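Local atomic coordinates of 3-oxo-glucose-6-phosphate:glutamate aminotransferase (Bacillus subtilis subsp. subtilis, PDB entry 4K2M), a protein that catalyses the reversible pyridoxal phosphate-dependent transamination of 3-dehydro-glucose 6-phosphate with glutamate, giving kanosamine 6-phosphate for antibiotic biosynthesis. Residues Val121-Ser126 with Ser295-Leu300; Ala225-Gly230 with Pro247-Gly252; Leu243-Tyr248 with Gly255-Ile260. One frame throughout, in Å; residues are numbered along the deposited sequence.

Contact 1 of 3, residues Val121-Ser126 with Ser295-Leu300; sequences VIATSS and SKMDNL. With O1G (3-deoxy-3-[(E)-({3-hydroxy-2-methyl-5-[(phosphonooxy)methyl]pyridin-4-yl}methylidene)amino]-6-O-phosphono-alpha-D-gluco pyranose), chain C.
The end of strand 120-124 and the loop 295-298 share a single bridge, at Thr124 and Lys296, whose CA atoms lie 4.1 Å apart. Two backbone bonds frame it: Met297 N gives a fairly straight bond to Ala123 O (3.0 Å, 162°), while Ser125 N reaches Ser295 O more obliquely (2.9 Å, 135°). Both donors stand well above the plane of the carbonyl they use, and the CA of Thr124 also comes within 3.2 Å of Ser295 O. Within this chain the strand is the outermost one of the central mixed sheet of the aspartate aminotransferase fold. Beyond it, Ser126 N-caps helix 127-137, and its CB stands 3.5 Å from O1G OP1, a cofactor phosphate oxygen. Thr124 OG1, set between its own backbone N and carbonyl carbon (chi1 60°), donates to Ser126 O and so ties the strand end to the helix start. Met297 enters with CG anti to its backbone N and the rest of the chain extended. Its CB meets Ala123 CB at 3.6 Å; SD passes the same methyl, and the side chain packs on Leu105 and Phe108 of helix 103-116. Lys296 points its CB away from the strand, but bends at chi3 and chi4 so that NZ holds a water (2.6 Å) that in turn donates to Ala123 O. Lys296 O accepts from Lys256 NZ of the second subunit, which also forms a salt bridge with Asp298 OD1.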
loop_
_atom_site.group_PDB
_atom_site.type_symbol
_atom_site.label_atom_id
_atom_site.label_comp_id
_atom_site.label_asym_id
_atom_site.label_seq_id
_atom_site.Cartn_x
_atom_site.Cartn_y
_atom_site.Cartn_z
ATOM N N VAL A 121 16.285 -1.870 -8.641
ATOM C CA VAL A 121 15.149 -2.445 -7.935
ATOM C C VAL A 121 14.300 -1.289 -7.447
ATOM O O VAL A 121 14.809 -0.345 -6.841
ATOM C CB VAL A 121 15.596 -3.316 -6.747
ATOM C CG1 VAL A 121 14.390 -3.743 -5.909
ATOM C CG2 VAL A 121 16.334 -4.547 -7.262
ATOM N N ILE A 122 13.014 -1.351 -7.759
ATOM C CA ILE A 122 12.068 -0.332 -7.342
ATOM C C ILE A 122 11.084 -1.032 -6.416
ATOM O O ILE A 122 10.309 -1.888 -6.865
ATOM C CB ILE A 122 11.307 0.244 -8.540
ATOM C CG1 ILE A 122 12.263 0.892 -9.545
ATOM C CG2 ILE A 122 10.292 1.273 -8.064
ATOM C CD1 ILE A 122 12.736 -0.035 -10.699
ATOM N N ALA A 123 11.140 -0.702 -5.125
ATOM C CA ALA A 123 10.275 -1.341 -4.138
ATOM C C ALA A 123 8.887 -0.699 -4.200
ATOM O O ALA A 123 8.759 0.529 -4.214
ATOM C CB ALA A 123 10.869 -1.226 -2.736
ATOM N N THR A 124 7.851 -1.531 -4.240
ATOM C CA THR A 124 6.491 -1.052 -4.464
ATOM C C THR A 124 5.587 -1.422 -3.305
ATOM O O THR A 124 5.988 -2.141 -2.387
ATOM C CB THR A 124 5.897 -1.675 -5.739
ATOM O OG1 THR A 124 5.882 -3.096 -5.600
ATOM C CG2 THR A 124 6.715 -1.320 -6.973
ATOM N N SER A 125 4.343 -0.941 -3.371
ATOM C CA SER A 125 3.385 -1.134 -2.294
ATOM C C SER A 125 2.727 -2.509 -2.319
ATOM O O SER A 125 2.023 -2.859 -1.381
ATOM C CB SER A 125 2.295 -0.051 -2.346
ATOM O OG SER A 125 1.723 0.012 -3.633
ATOM N N SER A 126 2.928 -3.270 -3.398
ATOM C CA SER A 126 2.474 -4.666 -3.463
ATOM C C SER A 126 3.017 -5.327 -4.710
ATOM O O SER A 126 3.504 -4.649 -5.606
ATOM C CB SER A 126 0.947 -4.766 -3.483
ATOM O OG SER A 126 0.419 -4.272 -4.715
ATOM N N SER A 295 2.505 4.292 -5.151
ATOM C CA SER A 295 2.749 2.865 -4.989
ATOM C C SER A 295 4.183 2.483 -4.690
ATOM O O SER A 295 4.597 1.394 -5.074
ATOM C CB SER A 295 2.272 2.113 -6.225
ATOM O OG SER A 295 0.880 2.293 -6.421
ATOM N N LYS A 296 4.939 3.357 -4.024
ATOM C CA LYS A 296 6.226 2.949 -3.467
ATOM C C LYS A 296 6.015 2.120 -2.203
ATOM O O LYS A 296 5.007 2.265 -1.513
ATOM C CB LYS A 296 7.089 4.169 -3.123
ATOM C CG LYS A 296 7.534 4.980 -4.329
ATOM C CD LYS A 296 8.150 6.312 -3.902
ATOM C CE LYS A 296 9.422 6.100 -3.087
ATOM N NZ LYS A 296 10.395 5.231 -3.821
ATOM N N MET A 297 6.974 1.263 -1.878
ATOM C CA MET A 297 6.950 0.581 -0.579
ATOM C C MET A 297 7.135 1.618 0.529
ATOM O O MET A 297 7.782 2.648 0.312
ATOM C CB MET A 297 8.086 -0.447 -0.527
ATOM C CG MET A 297 8.191 -1.220 0.767
ATOM S SD MET A 297 9.475 -2.468 0.515
ATOM C CE MET A 297 9.274 -3.478 1.972
ATOM N N ASP A 298 6.556 1.364 1.702
ATOM C CA ASP A 298 6.758 2.231 2.856
ATOM C C ASP A 298 8.117 1.982 3.510
ATOM O O ASP A 298 8.555 0.833 3.625
ATOM C CB ASP A 298 5.667 1.970 3.895
ATOM C CG ASP A 298 4.323 2.544 3.481
ATOM O OD1 ASP A 298 4.325 3.482 2.660
ATOM O OD2 ASP A 298 3.288 2.043 3.971
ATOM N N ASN A 299 8.761 3.061 3.951
ATOM C CA ASN A 299 10.021 2.995 4.692
ATOM C C ASN A 299 9.916 2.077 5.902
ATOM O O ASN A 299 10.847 1.322 6.212
ATOM C CB ASN A 299 10.423 4.415 5.132
ATOM C CG ASN A 299 11.804 4.468 5.775
ATOM O OD1 ASN A 299 12.810 4.158 5.132
ATOM N ND2 ASN A 299 11.861 4.909 7.030
ATOM N N LEU A 300 8.787 2.140 6.605
ATOM C CA LEU A 300 8.606 1.290 7.783
ATOM C C LEU A 300 8.696 -0.179 7.383
ATOM O O LEU A 300 9.367 -0.975 8.050
ATOM C CB LEU A 300 7.278 1.587 8.491
ATOM C CG LEU A 300 7.063 0.778 9.780
ATOM C CD1 LEU A 300 6.996 1.699 10.978
ATOM C CD2 LEU A 300 5.792 -0.066 9.711
HETATM P P O1G C . 0.545 -9.051 -3.764
HETATM C C3A O1G C . 0.672 -14.232 -6.388
HETATM O O3 O1G C . 0.543 -15.365 -5.656
HETATM C C1 O1G C . -3.086 -15.486 -1.405
HETATM N "N1'" O1G C . 1.222 -13.100 -8.391
HETATM C C2 O1G C . -2.210 -15.335 -2.651
HETATM O O2 O1G C . -1.562 -16.646 -2.775
HETATM C C9A O1G C . 1.109 -14.256 -7.717
HETATM C C2A O1G C . 1.479 -15.540 -8.439
HETATM C C3 O1G C . -1.175 -14.202 -2.546
HETATM N "N3'" O1G C . -0.646 -14.058 -3.914
HETATM O O1 O1G C . -2.346 -16.012 -0.293
HETATM C C4 O1G C . -1.790 -12.902 -1.992
HETATM O O4 O1G C . -0.616 -12.197 -1.542
HETATM C C4A O1G C . 0.357 -13.034 -5.774
HETATM C C4B O1G C . -0.132 -12.983 -4.381
HETATM C C5 O1G C . -2.577 -13.248 -0.728
HETATM O O5 O1G C . -3.602 -14.211 -0.999
HETATM C C5A O1G C . 0.479 -11.851 -6.498
HETATM C C5T O1G C . 0.168 -10.433 -5.990
HETATM C C6 O1G C . -3.397 -12.108 -0.192
HETATM C C6A O1G C . 0.910 -11.919 -7.814
HETATM O OP1 O1G C . -0.128 -7.945 -4.548
HETATM O OP2 O1G C . 1.811 -8.613 -3.105
HETATM O OP3 O1G C . -0.456 -9.805 -2.858
HETATM O OP4 O1G C . 1.062 -10.115 -4.899
HETATM O O6 O1G C . -3.917 -12.298 1.069
HETATM P "P'" O1G C . -4.091 -11.060 2.081
HETATM O OP6 O1G C . -2.691 -10.543 2.336
HETATM O OP7 O1G C . -5.010 -10.042 1.446
HETATM O OP8 O1G C . -4.713 -11.739 3.305
HETATM O O HOH W 1 10.538 2.724 -4.379
#

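Contact 2 of 3, residues Ala225-Gly230 with Pro247-Gly252. With O1G (3-deoxy-3-[(E)-({3-hydroxy-2-methyl-5-[(phosphonooxy)methyl]pyridin-4-yl}methylidene)amino]-6-O-phosphono-alpha-D-gluco pyranose), chain C.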
loop_
_atom_site.group_PDB
_atom_site.type_symbol
_atom_site.label_atom_id
_atom_site.label_comp_id
_atom_site.label_asym_id
_atom_site.label_seq_id
_atom_site.Cartn_x
_atom_site.Cartn_y
_atom_site.Cartn_z
ATOM N N ALA A 225 7.141 -13.223 -10.533
ATOM C CA ALA A 225 7.897 -14.101 -9.657
ATOM C C ALA A 225 7.458 -13.828 -8.229
ATOM O O ALA A 225 8.237 -13.992 -7.278
ATOM C CB ALA A 225 9.392 -13.844 -9.817
ATOM N N CYS A 226 6.208 -13.393 -8.067
ATOM C CA CYS A 226 5.742 -13.047 -6.726
ATOM C C CYS A 226 5.830 -14.200 -5.719
ATOM O O CYS A 226 5.988 -13.964 -4.509
ATOM C CB CYS A 226 4.343 -12.427 -6.773
ATOM S SG CYS A 226 4.370 -10.778 -7.535
ATOM N N GLN A 227 5.793 -15.441 -6.216
ATOM C CA GLN A 227 5.932 -16.614 -5.338
ATOM C C GLN A 227 7.303 -17.285 -5.465
ATOM O O GLN A 227 7.509 -18.367 -4.932
ATOM C CB GLN A 227 4.859 -17.655 -5.674
ATOM C CG GLN A 227 3.446 -17.215 -5.288
ATOM C CD GLN A 227 2.392 -18.254 -5.648
ATOM O OE1 GLN A 227 2.718 -19.373 -6.046
ATOM N NE2 GLN A 227 1.122 -17.882 -5.515
ATOM N N GLY A 228 8.226 -16.649 -6.180
ATOM C CA GLY A 228 9.458 -17.319 -6.574
ATOM C C GLY A 228 10.778 -16.764 -6.046
ATOM O O GLY A 228 11.840 -17.113 -6.584
ATOM N N ILE A 229 10.756 -15.930 -5.013
ATOM C CA ILE A 229 12.032 -15.416 -4.496
ATOM C C ILE A 229 12.960 -16.556 -4.062
ATOM O O ILE A 229 12.534 -17.486 -3.367
ATOM C CB ILE A 229 11.866 -14.378 -3.373
ATOM C CG1 ILE A 229 13.199 -13.653 -3.146
ATOM C CG2 ILE A 229 11.349 -15.025 -2.076
ATOM C CD1 ILE A 229 13.111 -12.406 -2.285
ATOM N N GLY A 230 14.219 -16.481 -4.504
ATOM C CA GLY A 230 15.229 -17.496 -4.198
ATOM C C GLY A 230 15.558 -18.356 -5.418
ATOM O O GLY A 230 16.542 -19.097 -5.428
ATOM N N PRO A 247 3.006 -11.030 3.547
ATOM C CA PRO A 247 3.482 -11.838 4.674
ATOM C C PRO A 247 3.407 -13.351 4.506
ATOM O O PRO A 247 4.036 -14.049 5.305
ATOM C CB PRO A 247 2.543 -11.423 5.811
ATOM C CG PRO A 247 2.162 -10.030 5.461
ATOM C CD PRO A 247 2.021 -10.016 3.973
ATOM N N TYR A 248 2.639 -13.856 3.544
ATOM C CA TYR A 248 2.587 -15.299 3.347
ATOM C C TYR A 248 3.647 -15.791 2.369
ATOM O O TYR A 248 3.772 -16.997 2.152
ATOM C CB TYR A 248 1.213 -15.746 2.852
ATOM C CG TYR A 248 0.059 -15.044 3.523
ATOM C CD1 TYR A 248 0.037 -14.838 4.898
ATOM C CD2 TYR A 248 -0.992 -14.562 2.771
ATOM C CE1 TYR A 248 -1.028 -14.172 5.501
ATOM C CE2 TYR A 248 -2.048 -13.917 3.354
ATOM C CZ TYR A 248 -2.069 -13.721 4.709
ATOM O OH TYR A 248 -3.140 -13.052 5.266
ATOM N N LYS A 249 4.403 -14.878 1.769
ATOM C CA LYS A 249 5.401 -15.294 0.768
ATOM C C LYS A 249 6.647 -15.906 1.426
ATOM O O LYS A 249 6.826 -15.835 2.647
ATOM C CB LYS A 249 5.791 -14.121 -0.149
ATOM C CG LYS A 249 4.618 -13.516 -0.952
ATOM C CD LYS A 249 3.952 -14.542 -1.862
ATOM C CE LYS A 249 2.677 -13.956 -2.456
ATOM N NZ LYS A 249 1.630 -13.834 -1.378
ATOM N N ASN A 250 7.514 -16.513 0.618
ATOM C CA ASN A 250 8.728 -17.130 1.171
ATOM C C ASN A 250 9.564 -16.129 1.959
ATOM O O ASN A 250 10.240 -16.481 2.928
ATOM C CB ASN A 250 9.572 -17.738 0.043
ATOM C CG ASN A 250 9.010 -19.053 -0.461
ATOM O OD1 ASN A 250 7.803 -19.282 -0.416
ATOM N ND2 ASN A 250 9.890 -19.933 -0.943
ATOM N N PHE A 251 9.532 -14.879 1.504
ATOM C CA PHE A 251 10.075 -13.754 2.250
ATOM C C PHE A 251 8.991 -12.678 2.213
ATOM O O PHE A 251 8.534 -12.292 1.133
ATOM C CB PHE A 251 11.343 -13.210 1.578
ATOM C CG PHE A 251 11.671 -11.796 1.985
ATOM C CD1 PHE A 251 11.680 -11.435 3.321
ATOM C CD2 PHE A 251 11.950 -10.829 1.026
ATOM C CE1 PHE A 251 11.960 -10.134 3.710
ATOM C CE2 PHE A 251 12.240 -9.531 1.397
ATOM C CZ PHE A 251 12.241 -9.178 2.755
ATOM N N GLY A 252 8.574 -12.206 3.384
ATOM C CA GLY A 252 7.592 -11.143 3.441
ATOM C C GLY A 252 7.886 -10.131 4.524
ATOM O O GLY A 252 8.774 -10.343 5.349
HETATM P P O1G C . 0.545 -9.051 -3.764
HETATM C C3A O1G C . 0.672 -14.232 -6.388
HETATM O O3 O1G C . 0.543 -15.365 -5.656
HETATM C C1 O1G C . -3.086 -15.486 -1.405
HETATM N "N1'" O1G C . 1.222 -13.100 -8.391
HETATM C C2 O1G C . -2.210 -15.335 -2.651
HETATM O O2 O1G C . -1.562 -16.646 -2.775
HETATM C C9A O1G C . 1.109 -14.256 -7.717
HETATM C C2A O1G C . 1.479 -15.540 -8.439
HETATM C C3 O1G C . -1.175 -14.202 -2.546
HETATM N "N3'" O1G C . -0.646 -14.058 -3.914
HETATM O O1 O1G C . -2.346 -16.012 -0.293
HETATM C C4 O1G C . -1.790 -12.902 -1.992
HETATM O O4 O1G C . -0.616 -12.197 -1.542
HETATM C C4A O1G C . 0.357 -13.034 -5.774
HETATM C C4B O1G C . -0.132 -12.983 -4.381
HETATM C C5 O1G C . -2.577 -13.248 -0.728
HETATM O O5 O1G C . -3.602 -14.211 -0.999
HETATM C C5A O1G C . 0.479 -11.851 -6.498
HETATM C C5T O1G C . 0.168 -10.433 -5.990
HETATM C C6 O1G C . -3.397 -12.108 -0.192
HETATM C C6A O1G C . 0.910 -11.919 -7.814
HETATM O OP1 O1G C . -0.128 -7.945 -4.548
HETATM O OP2 O1G C . 1.811 -8.613 -3.105
HETATM O OP3 O1G C . -0.456 -9.805 -2.858
HETATM O OP4 O1G C . 1.062 -10.115 -4.899
HETATM O O6 O1G C . -3.917 -12.298 1.069
HETATM P "P'" O1G C . -4.091 -11.060 2.081
HETATM O OP6 O1G C . -2.691 -10.543 2.336
HETATM O OP7 O1G C . -5.010 -10.042 1.446
HETATM O OP8 O1G C . -4.713 -11.739 3.305
#
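Lys249 leaves its backbone with CG anti to the carbonyl carbon, then folds at chi2 (-60°) and again at chi4 (-71°), so that CD passes Cys226 O at 3.4 Å and the amine meets the ligand. Gln227 starts the same way at chi1 but runs straight beyond CG (chi2 179°), carrying its carboxamide to the hydroxyl side of the cofactor ring. There NE2 donates to O1G O3 at 2.6 Å, and OE1 accepts from Tyr201 N, which fixes which way round the amide is set. Lys249 NZ bonds O1G O4 at 2.8 Å and also Asn246 OD1, while its CE lies 3.5 Å from O1G C4B, the carbon of the imine link. Cys226, in a type I turn closed by Gly228 N and Ala225 O, rests its CB against the pyridine ring, 3.6 Å from O1G N1'. Tyr248 brings its hydroxyl to the sugar phosphate, donating to O1G OP8 at 2.8 Å in the plane of its ring.

Farther from the ligand the two loops meet through apolar groups. Ile229 CG2 slides past Asn250 CB, and its CD1 touches the edge of the Phe251 ring at CD2 (3.8 Å); the carboxamide of Asn250 turns off to His351 and Val349.

Two loops following neighbouring strands thus line the cofactor pocket of a fold-type I aminotransferase. Lys249, the residue to which pyridoxal phosphate is attached in the resting enzyme, stands released beside the external aldimine.

Contact 3 of 3, residues Leu243-Tyr248 with Gly255-Ile260. With O1G (3-deoxy-3-[(E)-({3-hydroxy-2-methyl-5-[(phosphonooxy)methyl]pyridin-4-yl}methylidene)amino]-6-O-phosphono-alpha-D-gluco pyranose), chain C.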
loop_
_atom_site.group_PDB
_atom_site.type_symbol
_atom_site.label_atom_id
_atom_site.label_comp_id
_atom_site.label_asym_id
_atom_site.label_seq_id
_atom_site.Cartn_x
_atom_site.Cartn_y
_atom_site.Cartn_z
ATOM N N LEU A 243 8.238 -9.031 -7.735
ATOM C CA LEU A 243 8.222 -9.793 -6.499
ATOM C C LEU A 243 7.081 -9.310 -5.628
ATOM O O LEU A 243 6.651 -8.167 -5.754
ATOM C CB LEU A 243 9.529 -9.592 -5.728
ATOM C CG LEU A 243 10.777 -10.172 -6.404
ATOM C CD1 LEU A 243 12.035 -9.773 -5.645
ATOM C CD2 LEU A 243 10.686 -11.694 -6.480
ATOM N N SER A 244 6.606 -10.188 -4.742
ATOM C CA SER A 244 5.694 -9.805 -3.661
ATOM C C SER A 244 6.377 -10.074 -2.343
ATOM O O SER A 244 7.084 -11.087 -2.205
ATOM C CB SER A 244 4.417 -10.641 -3.680
ATOM O OG SER A 244 3.653 -10.376 -2.509
ATOM N N PHE A 245 6.168 -9.182 -1.375
ATOM C CA PHE A 245 6.647 -9.391 -0.003
ATOM C C PHE A 245 5.460 -9.436 0.930
ATOM O O PHE A 245 5.543 -9.071 2.099
ATOM C CB PHE A 245 7.623 -8.285 0.428
ATOM C CG PHE A 245 8.757 -8.094 -0.532
ATOM C CD1 PHE A 245 9.546 -9.173 -0.918
ATOM C CD2 PHE A 245 9.003 -6.848 -1.087
ATOM C CE1 PHE A 245 10.588 -8.996 -1.828
ATOM C CE2 PHE A 245 10.040 -6.662 -1.989
ATOM C CZ PHE A 245 10.834 -7.733 -2.361
ATOM N N ASN A 246 4.332 -9.886 0.400
ATOM C CA ASN A 246 3.175 -10.162 1.248
ATOM C C ASN A 246 3.606 -11.146 2.362
ATOM O O ASN A 246 4.500 -11.986 2.168
ATOM C CB ASN A 246 2.039 -10.702 0.358
ATOM C CG ASN A 246 1.017 -11.510 1.116
ATOM O OD1 ASN A 246 1.223 -12.702 1.362
ATOM N ND2 ASN A 246 -0.114 -10.880 1.459
ATOM N N PRO A 247 3.006 -11.030 3.547
ATOM C CA PRO A 247 3.482 -11.838 4.674
ATOM C C PRO A 247 3.407 -13.351 4.506
ATOM O O PRO A 247 4.036 -14.049 5.305
ATOM C CB PRO A 247 2.543 -11.423 5.811
ATOM C CG PRO A 247 2.162 -10.030 5.461
ATOM C CD PRO A 247 2.021 -10.016 3.973
ATOM N N TYR A 248 2.639 -13.856 3.544
ATOM C CA TYR A 248 2.587 -15.299 3.347
ATOM C C TYR A 248 3.647 -15.791 2.369
ATOM O O TYR A 248 3.772 -16.997 2.152
ATOM C CB TYR A 248 1.213 -15.746 2.852
ATOM C CG TYR A 248 0.059 -15.044 3.523
ATOM C CD1 TYR A 248 0.037 -14.838 4.898
ATOM C CD2 TYR A 248 -0.992 -14.562 2.771
ATOM C CE1 TYR A 248 -1.028 -14.172 5.501
ATOM C CE2 TYR A 248 -2.048 -13.917 3.354
ATOM C CZ TYR A 248 -2.069 -13.721 4.709
ATOM O OH TYR A 248 -3.140 -13.052 5.266
ATOM N N GLY A 255 3.033 -6.276 6.132
ATOM C CA GLY A 255 2.033 -5.484 5.457
ATOM C C GLY A 255 2.198 -5.769 3.969
ATOM O O GLY A 255 2.898 -6.708 3.586
ATOM N N LYS A 256 1.572 -4.969 3.120
ATOM C CA LYS A 256 1.756 -5.173 1.680
ATOM C C LYS A 256 3.042 -4.505 1.188
ATOM O O LYS A 256 3.403 -3.409 1.652
ATOM C CB LYS A 256 0.532 -4.651 0.899
ATOM C CG LYS A 256 -0.704 -5.544 1.043
ATOM C CD LYS A 256 -1.864 -5.106 0.149
ATOM C CE LYS A 256 -2.491 -3.791 0.576
ATOM N NZ LYS A 256 -3.136 -3.931 1.914
ATOM N N ALA A 257 3.728 -5.177 0.260
ATOM C CA ALA A 257 4.887 -4.613 -0.420
ATOM C C ALA A 257 5.277 -5.531 -1.570
ATOM O O ALA A 257 4.868 -6.688 -1.603
ATOM C CB ALA A 257 6.067 -4.472 0.566
ATOM N N GLY A 258 6.075 -5.013 -2.502
ATOM C CA GLY A 258 6.621 -5.831 -3.578
ATOM C C GLY A 258 7.818 -5.145 -4.209
ATOM O O GLY A 258 8.349 -4.189 -3.661
ATOM N N ALA A 259 8.271 -5.632 -5.358
ATOM C CA ALA A 259 9.367 -4.944 -6.029
ATOM C C ALA A 259 9.388 -5.210 -7.505
ATOM O O ALA A 259 8.895 -6.237 -7.972
ATOM C CB ALA A 259 10.695 -5.342 -5.420
ATOM N N ILE A 260 9.991 -4.278 -8.233
ATOM C CA ILE A 260 10.289 -4.464 -9.644
ATOM C C ILE A 260 11.807 -4.508 -9.767
ATOM O O ILE A 260 12.498 -3.685 -9.172
ATOM C CB ILE A 260 9.792 -3.269 -10.448
ATOM C CG1 ILE A 260 8.266 -3.214 -10.430
ATOM C CG2 ILE A 260 10.263 -3.368 -11.898
ATOM C CD1 ILE A 260 7.711 -1.894 -10.971
HETATM P P O1G C . 0.545 -9.051 -3.764
HETATM C C3A O1G C . 0.672 -14.232 -6.388
HETATM O O3 O1G C . 0.543 -15.365 -5.656
HETATM C C1 O1G C . -3.086 -15.486 -1.405
HETATM N "N1'" O1G C . 1.222 -13.100 -8.391
HETATM C C2 O1G C . -2.210 -15.335 -2.651
HETATM O O2 O1G C . -1.562 -16.646 -2.775
HETATM C C9A O1G C . 1.109 -14.256 -7.717
HETATM C C2A O1G C . 1.479 -15.540 -8.439
HETATM C C3 O1G C . -1.175 -14.202 -2.546
HETATM N "N3'" O1G C . -0.646 -14.058 -3.914
HETATM O O1 O1G C . -2.346 -16.012 -0.293
HETATM C C4 O1G C . -1.790 -12.902 -1.992
HETATM O O4 O1G C . -0.616 -12.197 -1.542
HETATM C C4A O1G C . 0.357 -13.034 -5.774
HETATM C C4B O1G C . -0.132 -12.983 -4.381
HETATM C C5 O1G C . -2.577 -13.248 -0.728
HETATM O O5 O1G C . -3.602 -14.211 -0.999
HETATM C C5A O1G C . 0.479 -11.851 -6.498
HETATM C C5T O1G C . 0.168 -10.433 -5.990
HETATM C C6 O1G C . -3.397 -12.108 -0.192
HETATM C C6A O1G C . 0.910 -11.919 -7.814
HETATM O OP1 O1G C . -0.128 -7.945 -4.548
HETATM O OP2 O1G C . 1.811 -8.613 -3.105
HETATM O OP3 O1G C . -0.456 -9.805 -2.858
HETATM O OP4 O1G C . 1.062 -10.115 -4.899
HETATM O O6 O1G C . -3.917 -12.298 1.069
HETATM P "P'" O1G C . -4.091 -11.060 2.081
HETATM O OP6 O1G C . -2.691 -10.543 2.336
HETATM O OP7 O1G C . -5.010 -10.042 1.446
HETATM O OP8 O1G C . -4.713 -11.739 3.305
#
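An aromatic ring set obliquely against a strand of small residues, Ala257, Gly258 and Ala259, gives this antiparallel pairing its shape. Gly258 has no side chain, so Leu243 O comes within 3.2 Å of its CA and the strands close up at Ser244 and Gly258, a non-hydrogen-bonded pair. On either side the chains are pinned: Leu243 and Ala259 exchange two backbone bonds, the one from Leu243 N to Ala259 O measuring 2.9 Å, and Phe245 N reaches Ala257 O at 2.8 Å and 167°.

With CG anti to the carbonyl carbon, Phe245 sets its ring against 257-259. CE2 sits 3.4 Å from Gly258 O and 3.7 Å from Ala259 CB; the Ala257 methyl lies against Phe245 CB and CD2, the Ala259 methyl against CE2 and CZ. Phe108, edge-to-face, and Phe251 also meet this ring. At the far end the Pro247 ring leans its CD on Gly255 O, a buried carbonyl oxygen without a polar partner in the model.

Beyond the strand the chain makes two successive side-chain turns. Ser244 OG, anti to its backbone N, accepts from Asn246 N at 3.0 Å in an ST turn; Asn246 OD1 accepts from Tyr248 N in an Asx turn. Ser244 OG donates in turn to O1G OP2, 2.6 Å away. Asn246, its OD1 already engaged, offers ND2 to O1G OP6 in a weak bond of 2.7 Å. The turns therefore hold two neutral donors in place, one for each phosphate, where they probably stabilise the oxygens by hydrogen bonding without neutralising their charge.

Overall arrangement
All three contacts are buried, but they lie at different depths: contact 2 is close to the chain centre, contact 3 farther out, and the centre of contact 1 lies about 18 Å from the chain centre; all three also touch the second subunit. Contacts 1 and 3 share the sheet, since strands 120-124 and 258-262 are neighbours joined by probable backbone bonds (Thr124 N to Gly258 O, Ile260 N to Ile122 O). Contacts 2 and 3 overlap in Pro247 and Tyr248, and Cys226 CB packs on Ser244 CB between them. Contacts 1 and 3 are held by backbone hydrogen bonds; contact 2 has none across its loops and relies on apolar touches and shared ligand binding. Each borders the same external aldimine.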